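Local coordinates for protein HupZ (Streptococcus sp. 'group A', PDB 5ESC) that probably degrades heme in group A Streptococcus, as a dimeric split-barrel enzyme of the pyridoxamine 5'-phosphate oxidase-like family, at residues 82-86 with 87-91. Residues are numbered along the deposited sequence; the frame is centred on the assembly and turned at random. Where two conformers were deposited one is given.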
loop_
_atom_site.group_PDB
_atom_site.type_symbol
_atom_site.label_atom_id
_atom_site.label_comp_id
_atom_site.label_asym_id
_atom_site.label_seq_id
_atom_site.Cartn_x
_atom_site.Cartn_y
_atom_site.Cartn_z
ATOM N N GLU A 82 -16.610 4.994 -3.317
ATOM C CA GLU A 82 -17.854 4.339 -3.654
ATOM C C GLU A 82 -17.616 3.632 -4.951
ATOM O O GLU A 82 -16.701 3.984 -5.692
ATOM C CB GLU A 82 -19.022 5.342 -3.867
ATOM C CG GLU A 82 -18.704 6.642 -4.558
ATOM C CD GLU A 82 -19.948 7.517 -4.852
ATOM O OE1 GLU A 82 -19.769 8.772 -4.954
ATOM O OE2 GLU A 82 -21.105 6.945 -4.973
ATOM N N ILE A 83 -18.476 2.682 -5.241
ATOM C CA ILE A 83 -18.410 1.908 -6.466
ATOM C C ILE A 83 -19.714 2.227 -7.226
ATOM O O ILE A 83 -20.773 2.257 -6.600
ATOM C CB ILE A 83 -18.349 0.401 -6.167
ATOM C CG1 ILE A 83 -17.129 0.071 -5.373
ATOM C CG2 ILE A 83 -18.401 -0.427 -7.457
ATOM C CD1 ILE A 83 -15.793 0.149 -6.145
ATOM N N GLN A 84 -19.644 2.520 -8.535
ATOM C CA GLN A 84 -20.784 2.776 -9.346
ATOM C C GLN A 84 -20.730 1.834 -10.576
ATOM O O GLN A 84 -19.645 1.506 -11.099
ATOM C CB GLN A 84 -20.978 4.221 -9.744
ATOM C CG GLN A 84 -21.270 5.155 -8.535
ATOM C CD GLN A 84 -21.482 6.583 -8.928
ATOM O OE1 GLN A 84 -21.508 6.886 -10.089
ATOM N NE2 GLN A 84 -21.587 7.466 -7.968
ATOM N N THR A 85 -21.896 1.449 -11.034
ATOM C CA THR A 85 -21.967 0.560 -12.210
ATOM C C THR A 85 -22.754 1.177 -13.389
ATOM O O THR A 85 -22.983 0.529 -14.402
ATOM C CB THR A 85 -22.565 -0.762 -11.779
ATOM O OG1 THR A 85 -23.863 -0.531 -11.226
ATOM C CG2 THR A 85 -21.666 -1.530 -10.750
ATOM N N GLU A 86 -23.129 2.439 -13.290
ATOM C CA GLU A 86 -23.850 3.116 -14.335
ATOM C C GLU A 86 -23.629 4.592 -14.098
ATOM O O GLU A 86 -23.288 4.980 -12.967
ATOM C CB GLU A 86 -25.364 2.721 -14.287
ATOM C CG GLU A 86 -25.912 2.437 -12.863
ATOM C CD GLU A 86 -27.424 2.252 -12.781
ATOM O OE1 GLU A 86 -27.930 1.223 -13.266
ATOM O OE2 GLU A 86 -28.113 3.097 -12.175
ATOM N N GLY A 87 -23.861 5.418 -15.120
ATOM C CA GLY A 87 -23.766 6.893 -14.968
ATOM C C GLY A 87 -22.474 7.382 -15.579
ATOM O O GLY A 87 -21.691 6.620 -16.168
ATOM N N ALA A 88 -22.234 8.666 -15.500
ATOM C CA ALA A 88 -21.119 9.303 -16.221
ATOM C C ALA A 88 -19.749 8.849 -15.852
ATOM O O ALA A 88 -18.864 8.871 -16.694
ATOM C CB ALA A 88 -21.237 10.827 -16.027
ATOM N N TYR A 89 -19.490 8.499 -14.542
ATOM C CA TYR A 89 -18.200 8.069 -14.195
ATOM C C TYR A 89 -17.960 6.688 -14.868
ATOM O O TYR A 89 -16.890 6.409 -15.410
ATOM C CB TYR A 89 -18.029 7.911 -12.736
ATOM C CG TYR A 89 -17.958 9.164 -11.934
ATOM C CD1 TYR A 89 -16.923 10.041 -12.104
ATOM C CD2 TYR A 89 -18.930 9.410 -10.930
ATOM C CE1 TYR A 89 -16.808 11.182 -11.216
ATOM C CE2 TYR A 89 -18.828 10.516 -10.072
ATOM C CZ TYR A 89 -17.776 11.417 -10.259
ATOM O OH TYR A 89 -17.788 12.506 -9.406
ATOM N N TYR A 90 -18.914 5.829 -14.774
ATOM C CA TYR A 90 -18.819 4.495 -15.330
ATOM C C TYR A 90 -18.643 4.520 -16.850
ATOM O O TYR A 90 -17.844 3.810 -17.376
ATOM C CB TYR A 90 -20.037 3.646 -14.905
ATOM C CG TYR A 90 -19.962 2.278 -15.525
ATOM C CD1 TYR A 90 -19.033 1.375 -15.065
ATOM C CD2 TYR A 90 -20.710 1.954 -16.655
ATOM C CE1 TYR A 90 -18.899 0.108 -15.623
ATOM C CE2 TYR A 90 -20.599 0.670 -17.220
ATOM C CZ TYR A 90 -19.625 -0.209 -16.725
ATOM O OH TYR A 90 -19.428 -1.459 -17.229
ATOM N N GLU A 91 -19.444 5.321 -17.554
ATOM C CA GLU A 91 -19.307 5.456 -19.017
ATOM C C GLU A 91 -17.945 5.995 -19.440
ATOM O O GLU A 91 -17.334 5.478 -20.384
ATOM C CB GLU A 91 -20.479 6.291 -19.626
ATOM C CG GLU A 91 -21.853 5.662 -19.421
ATOM C CD GLU A 91 -22.013 4.284 -20.080
ATOM O OE1 GLU A 91 -21.587 4.169 -21.271
ATOM O OE2 GLU A 91 -22.528 3.300 -19.424
HETATM O O HOH W 1 -21.013 6.520 -12.720
#
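Tyr90 packs its ring against the backbone of the turn at Thr85 and Glu86, while Gln84, the residue before Thr85, reaches the start of helix 88-97 through a water. Over one face of the Tyr90 ring lies the carbonyl oxygen of Thr85, displaced toward the rim, with Thr85 O 3.5 Å from Tyr90 CD2. Tyr90 CB rests on the nitrogen end of that same peptide, 3.7 Å from Glu86 N. With CG anti to the backbone N (chi1 178°), the ring turns back toward the turn, and its hydroxyl is hydrogen-bonded beyond it to the carbonyl of Pro104.

Glu86 takes part through its backbone, its CB directed away from the helix start; its carbonyl O takes a hydrogen from the water at 2.8 Å. The Gln84 side chain is extended beyond CG, and both ends of its amide are engaged. NE2 donates a nearly straight bond to Glu82 OE2 (3.1 Å, 165°), lying close to the amide plane of Gln84 but coming from above the carboxylate plane; the other carboxylate oxygen, OE1, is bonded to His111. On the opposite end of the amide, Gln84 OE1 accepts from the same water at 2.7 Å. That water also accepts from Tyr90 N at 3.0 Å, bridging strand end, turn and first helical turn. Gln84 OE1 additionally sits at the edge of the Tyr89 ring, 3.7 Å from Tyr89 CD2, with the amide and ring planes 62° apart. Tyr89 in turn meets Trp37 edge-to-face.

Gly87, at the N-cap, has a positive phi with an extended psi, where a side chain would be pressed against the Glu86 carbonyl oxygen; its own carbonyl accepts from Glu91 N. This is a surface strand-to-helix connection with a glycine N-cap and a bridging water, joining strand 73-84 to helix 88-97 in the family's split-barrel fold.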